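Local coordinates for uncharacterized protein (Bacteroides ovatus, PDB 4DQA) that is of unknown function but probably binds carbohydrate, pairing a BT_3987-like N-terminal domain with a concanavalin A-like lectin/glucanase domain, at residues V45-A50 with M113-S118; D30-L35 with A90-V95. All blocks are in the same frame, centred on the assembly; numbering follows the deposited sequence.

Contact 1: residues V45-A50 with M113-S118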
loop_
_atom_site.group_PDB
_atom_site.type_symbol
_atom_site.label_atom_id
_atom_site.label_comp_id
_atom_site.label_asym_id
_atom_site.label_seq_id
_atom_site.Cartn_x
_atom_site.Cartn_y
_atom_site.Cartn_z
ATOM N N VAL A 45 -36.148 1.466 22.687
ATOM C CA VAL A 45 -34.736 1.744 22.415
ATOM C C VAL A 45 -34.583 2.589 21.172
ATOM O O VAL A 45 -35.522 2.769 20.381
ATOM C CB VAL A 45 -33.900 0.446 22.269
ATOM C CG1 VAL A 45 -33.971 -0.413 23.531
ATOM C CG2 VAL A 45 -34.322 -0.355 21.026
ATOM N N SER A 46 -33.402 3.155 21.008
ATOM C CA SER A 46 -33.088 3.839 19.770
ATOM C C SER A 46 -31.606 3.752 19.511
ATOM O O SER A 46 -30.836 3.323 20.376
ATOM C CB SER A 46 -33.542 5.291 19.790
ATOM O OG SER A 46 -32.735 6.075 20.673
ATOM N N TYR A 47 -31.206 4.163 18.324
ATOM C CA TYR A 47 -29.830 3.989 17.891
ATOM C C TYR A 47 -29.253 5.245 17.283
ATOM O O TYR A 47 -29.969 6.100 16.744
ATOM C CB TYR A 47 -29.753 2.847 16.866
ATOM C CG TYR A 47 -30.283 1.534 17.391
ATOM C CD1 TYR A 47 -29.493 0.732 18.212
ATOM C CD2 TYR A 47 -31.568 1.090 17.096
ATOM C CE1 TYR A 47 -29.967 -0.449 18.721
ATOM C CE2 TYR A 47 -32.043 -0.110 17.594
ATOM C CZ TYR A 47 -31.235 -0.873 18.409
ATOM O OH TYR A 47 -31.717 -2.073 18.905
ATOM N N SER A 48 -27.934 5.331 17.322
ATOM C CA SER A 48 -27.234 6.408 16.647
ATOM C C SER A 48 -25.842 5.946 16.275
ATOM O O SER A 48 -25.342 4.960 16.811
ATOM C CB SER A 48 -27.121 7.627 17.544
ATOM O OG SER A 48 -26.326 7.333 18.694
ATOM N N VAL A 49 -25.207 6.651 15.353
ATOM C CA VAL A 49 -23.797 6.379 15.058
ATOM C C VAL A 49 -22.971 6.999 16.159
ATOM O O VAL A 49 -23.173 8.157 16.543
ATOM C CB VAL A 49 -23.411 6.950 13.708
ATOM C CG1 VAL A 49 -21.912 6.755 13.437
ATOM C CG2 VAL A 49 -24.264 6.327 12.602
ATOM N N ALA A 50 -22.065 6.222 16.734
ATOM C CA ALA A 50 -21.255 6.702 17.828
ATOM C C ALA A 50 -20.235 7.749 17.375
ATOM O O ALA A 50 -19.926 7.864 16.202
ATOM C CB ALA A 50 -20.518 5.543 18.484
HETATM N N MSE A 113 -22.118 1.561 16.285
HETATM C CA MSE A 113 -23.490 1.961 16.572
HETATM C C MSE A 113 -23.752 1.954 18.073
HETATM O O MSE A 113 -23.455 0.988 18.755
HETATM C CB MSE A 113 -24.459 0.990 15.918
HETATM C CG MSE A 113 -24.333 0.849 14.410
HETATM SE SE MSE A 113 -24.794 2.513 13.504
HETATM C CE MSE A 113 -26.366 2.995 14.422
ATOM N N ARG A 114 -24.336 3.035 18.567
ATOM C CA ARG A 114 -24.700 3.158 19.956
ATOM C C ARG A 114 -26.157 2.855 20.138
ATOM O O ARG A 114 -26.973 3.226 19.303
ATOM C CB ARG A 114 -24.437 4.585 20.431
ATOM C CG ARG A 114 -24.706 4.791 21.901
ATOM C CD ARG A 114 -24.181 6.124 22.352
ATOM N NE ARG A 114 -22.721 6.189 22.442
ATOM C CZ ARG A 114 -22.020 5.912 23.542
ATOM N NH1 ARG A 114 -22.645 5.501 24.644
ATOM N NH2 ARG A 114 -20.693 6.050 23.543
ATOM N N VAL A 115 -26.487 2.181 21.236
ATOM C CA VAL A 115 -27.883 2.010 21.625
ATOM C C VAL A 115 -28.200 2.923 22.808
ATOM O O VAL A 115 -27.356 3.166 23.693
ATOM C CB VAL A 115 -28.241 0.519 21.928
ATOM C CG1 VAL A 115 -27.436 -0.009 23.116
ATOM C CG2 VAL A 115 -29.739 0.349 22.181
ATOM N N HIS A 116 -29.433 3.423 22.821
ATOM C CA HIS A 116 -29.979 4.305 23.831
ATOM C C HIS A 116 -31.326 3.716 24.264
ATOM O O HIS A 116 -31.935 2.919 23.532
ATOM C CB HIS A 116 -30.273 5.693 23.240
ATOM C CG HIS A 116 -29.147 6.310 22.484
ATOM N ND1 HIS A 116 -28.112 6.988 23.087
ATOM C CD2 HIS A 116 -28.896 6.349 21.155
ATOM C CE1 HIS A 116 -27.265 7.404 22.163
ATOM N NE2 HIS A 116 -27.734 7.055 20.980
ATOM N N SER A 117 -31.834 4.134 25.422
ATOM C CA SER A 117 -33.171 3.746 25.808
ATOM C C SER A 117 -33.845 4.860 26.582
ATOM O O SER A 117 -33.233 5.474 27.447
ATOM C CB SER A 117 -33.156 2.478 26.679
ATOM O OG SER A 117 -34.474 2.100 27.084
ATOM N N SER A 118 -35.105 5.103 26.255
ATOM C CA SER A 118 -35.899 6.048 27.020
ATOM C C SER A 118 -36.617 5.367 28.180
ATOM O O SER A 118 -37.305 6.026 28.972
ATOM C CB SER A 118 -36.904 6.754 26.104
ATOM O OG SER A 118 -37.798 5.819 25.489
#
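Ser48 and His116 meet diagonally across two antiparallel strands, OG of Ser48 lying 2.7 Å from NE2 of His116 in a hydrogen bond that either group could donate. The serine oxygen sits near the plane of the imidazole, at its edge. In His116, chi1 (-51°) sets CG anti to the carbonyl carbon, and chi2 (-82°) turns the ring so that NE2 faces Ser48; the CB of His116 lies 3.6 Å from OG of Ser46. Small serines suit this face, because the imidazole can come in edge-on beside Ser48 while His116 CB rests on Ser46; the aliphatic part of Arg114 continues it, with CB 3.8 Å from Ser48 OG.

Tyr47, Val115, Val45, Val49 and Met113, a selenomethionine here, line the other face. Tyr47 and Val115 run side by side and point the same way, the CE1 atom of Tyr47 touching CG2 of Val115 at 3.6 Å. Bent at chi2 and chi3, the flexible selenomethionine chain curls back toward the partner strand: its SE rests 4.0 Å from CG2 of Val49, and its CE reaches the carbonyl of Ser48. The long aromatic carries its hydroxyl on to Ser33, while Phe11 and Val9 help cover this apolar side.

Beneath the side chains, two hydrogen-bonded pairs fix the register. Ser46 and His116 exchange bonds, with His116 N to Ser46 O at 2.8 Å; Ser48 and Arg114 do likewise, and Arg114 N approaches Ser48 O at 2.8 Å. Ser81 and Thr79 bond the outer side of the 45-49 backbone, Asn127 and Ala129 that of 113-117. The result is an antiparallel pairing inside a beta-sheet with one polar and one largely apolar face, as in the beta-sandwich domains of the E-set clan.

Contact 2: residues D30-L35 with A90-V95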
loop_
_atom_site.group_PDB
_atom_site.type_symbol
_atom_site.label_atom_id
_atom_site.label_comp_id
_atom_site.label_asym_id
_atom_site.label_seq_id
_atom_site.Cartn_x
_atom_site.Cartn_y
_atom_site.Cartn_z
ATOM N N ASP A 30 -28.347 -6.350 9.964
ATOM C CA ASP A 30 -29.316 -6.304 11.046
ATOM C C ASP A 30 -28.667 -5.721 12.284
ATOM O O ASP A 30 -27.514 -6.034 12.606
ATOM C CB ASP A 30 -29.835 -7.710 11.347
ATOM C CG ASP A 30 -30.658 -8.294 10.199
ATOM O OD1 ASP A 30 -31.244 -7.519 9.415
ATOM O OD2 ASP A 30 -30.717 -9.537 10.088
ATOM N N LEU A 31 -29.423 -4.882 12.975
ATOM C CA LEU A 31 -28.996 -4.269 14.216
ATOM C C LEU A 31 -30.009 -4.617 15.296
ATOM O O LEU A 31 -31.195 -4.243 15.193
ATOM C CB LEU A 31 -28.897 -2.761 14.048
ATOM C CG LEU A 31 -28.427 -1.992 15.272
ATOM C CD1 LEU A 31 -26.997 -2.394 15.590
ATOM C CD2 LEU A 31 -28.568 -0.504 14.993
ATOM N N VAL A 32 -29.539 -5.315 16.331
ATOM C CA VAL A 32 -30.368 -5.784 17.433
ATOM C C VAL A 32 -29.656 -5.585 18.769
ATOM O O VAL A 32 -28.488 -5.959 18.928
ATOM C CB VAL A 32 -30.695 -7.281 17.260
ATOM C CG1 VAL A 32 -31.503 -7.804 18.419
ATOM C CG2 VAL A 32 -31.459 -7.505 15.967
ATOM N N SER A 33 -30.356 -4.982 19.718
ATOM C CA SER A 33 -29.905 -4.897 21.087
ATOM C C SER A 33 -30.762 -5.803 21.947
ATOM O O SER A 33 -31.745 -6.365 21.463
ATOM C CB SER A 33 -30.000 -3.450 21.577
ATOM O OG SER A 33 -31.324 -2.952 21.503
ATOM N N ARG A 34 -30.383 -5.974 23.210
ATOM C CA ARG A 34 -31.150 -6.835 24.119
ATOM C C ARG A 34 -31.163 -6.334 25.560
ATOM O O ARG A 34 -30.425 -5.431 25.937
ATOM C CB ARG A 34 -30.610 -8.265 24.112
ATOM C CG ARG A 34 -29.160 -8.402 24.541
ATOM C CD ARG A 34 -28.847 -9.846 24.881
ATOM N NE ARG A 34 -29.516 -10.251 26.108
ATOM C CZ ARG A 34 -29.438 -11.464 26.647
ATOM N NH1 ARG A 34 -28.731 -12.420 26.049
ATOM N NH2 ARG A 34 -30.075 -11.721 27.780
ATOM N N LEU A 35 -32.025 -6.965 26.355
ATOM C CA LEU A 35 -32.086 -6.741 27.790
ATOM C C LEU A 35 -31.235 -7.750 28.554
ATOM O O LEU A 35 -31.025 -8.885 28.109
ATOM C CB LEU A 35 -33.528 -6.898 28.274
ATOM C CG LEU A 35 -34.488 -5.749 28.001
ATOM C CD1 LEU A 35 -35.917 -6.168 28.350
ATOM C CD2 LEU A 35 -34.073 -4.548 28.802
ATOM N N ALA A 90 -34.513 -6.937 20.930
ATOM C CA ALA A 90 -35.287 -5.893 20.297
ATOM C C ALA A 90 -35.709 -6.309 18.905
ATOM O O ALA A 90 -35.016 -7.064 18.217
ATOM C CB ALA A 90 -34.469 -4.601 20.213
ATOM N N ASP A 91 -36.835 -5.758 18.470
ATOM C CA ASP A 91 -37.221 -5.922 17.085
ATOM C C ASP A 91 -36.114 -5.367 16.198
ATOM O O ASP A 91 -35.531 -4.301 16.466
ATOM C CB ASP A 91 -38.521 -5.203 16.786
ATOM C CG ASP A 91 -39.726 -5.845 17.467
ATOM O OD1 ASP A 91 -39.626 -6.980 17.966
ATOM O OD2 ASP A 91 -40.776 -5.180 17.494
ATOM N N ASN A 92 -35.829 -6.099 15.137
ATOM C CA ASN A 92 -34.732 -5.768 14.266
ATOM C C ASN A 92 -34.886 -4.430 13.552
ATOM O O ASN A 92 -35.989 -4.022 13.126
ATOM C CB ASN A 92 -34.597 -6.865 13.216
ATOM C CG ASN A 92 -33.365 -6.701 12.368
ATOM O OD1 ASN A 92 -32.243 -6.824 12.861
ATOM N ND2 ASN A 92 -33.560 -6.423 11.088
ATOM N N ILE A 93 -33.764 -3.755 13.410
ATOM C CA ILE A 93 -33.628 -2.584 12.568
ATOM C C ILE A 93 -32.667 -2.934 11.443
ATOM O O ILE A 93 -31.698 -3.654 11.669
ATOM C CB ILE A 93 -33.023 -1.429 13.401
ATOM C CG1 ILE A 93 -34.091 -0.904 14.348
ATOM C CG2 ILE A 93 -32.392 -0.358 12.521
ATOM C CD1 ILE A 93 -35.265 -0.404 13.679
ATOM N N GLU A 94 -32.919 -2.449 10.231
ATOM C CA GLU A 94 -32.003 -2.699 9.113
ATOM C C GLU A 94 -31.134 -1.475 8.886
ATOM O O GLU A 94 -31.628 -0.357 8.786
ATOM C CB GLU A 94 -32.784 -3.066 7.840
ATOM C CG GLU A 94 -31.944 -3.566 6.715
ATOM C CD GLU A 94 -32.785 -4.140 5.576
ATOM O OE1 GLU A 94 -33.099 -3.379 4.647
ATOM O OE2 GLU A 94 -33.130 -5.341 5.638
ATOM N N VAL A 95 -29.827 -1.695 8.811
ATOM C CA VAL A 95 -28.876 -0.644 8.508
ATOM C C VAL A 95 -28.447 -0.798 7.059
ATOM O O VAL A 95 -28.057 -1.885 6.629
ATOM C CB VAL A 95 -27.626 -0.733 9.399
ATOM C CG1 VAL A 95 -26.647 0.391 9.072
ATOM C CG2 VAL A 95 -27.996 -0.696 10.884
HETATM O O HOH W 1 -33.010 -3.436 17.061
#
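Asn92 turns its CG anti to the backbone N (chi1 -172°), while Asp30 holds its own CG anti to the carbonyl carbon (chi1 -67°), and these settings bring amide and carboxylate together. The two side chains cross at about a right angle with their planes 84° apart. ND2 of Asn92 gives only a weak, bent hydrogen bond to OD1 of Asp30, 3.1 Å long. OD1 of Asn92 lies 3.0 Å from CB of Asp30 and also touches CG2 of Val32. Short polar side chains fit this solvent-facing surface.

On the buried side, CB of Leu31 packs against CG2 of Val95 at 3.9 Å. Leu31 and Ile93, branched and apolar, both turn inward and press on Tyr47 of strand 43-49 in the facing sheet. Their backbones form a hydrogen-bonded antiparallel pair, with Leu31 N to Ile93 O at 2.9 Å and the longer return bond from Ile93 N to Leu31 O at 3.2 Å.

Past this pair the regular pairing stops, and a water takes up part of the separation: it donates to both Leu31 O and Asp91 O, each 2.7 Å away. The backbones meet again where Ala90 N donates to Ser33 O at 2.9 Å, a nearly straight bond. Ala90 suits the buried spot beneath, its small CB lying 3.8 Å from Ser33 OG, whose hydroxyl bonds to Tyr47. The arrangement is a short antiparallel beta pairing, prolonged by a water bridge, within the sheet that faces strand 43-49 in this E-set, sandwich-like domain.

In the fold
Contact 1 and contact 2 belong to different sheets of the BT_3987-like N-terminal domain, packed with their centres about 10 Å apart. Tyr47 spans the interface: its OH lies 2.8 Å from OG of Ser33 in a probable hydrogen bond, its CD1 is 3.6 Å from CD2 of Leu31, and its CE2 is 3.9 Å from CG1 of Ile93. A polar link is thus enclosed among apolar side chains. Strand 27-35 leads on to 43-49, and 93-97 to 107-117, so the chain passes from contact 2 to contact 1 twice. The centres of contacts 1 and 2 lie about 35 and 36 Å from the centre of the chain, within the N-terminal domain.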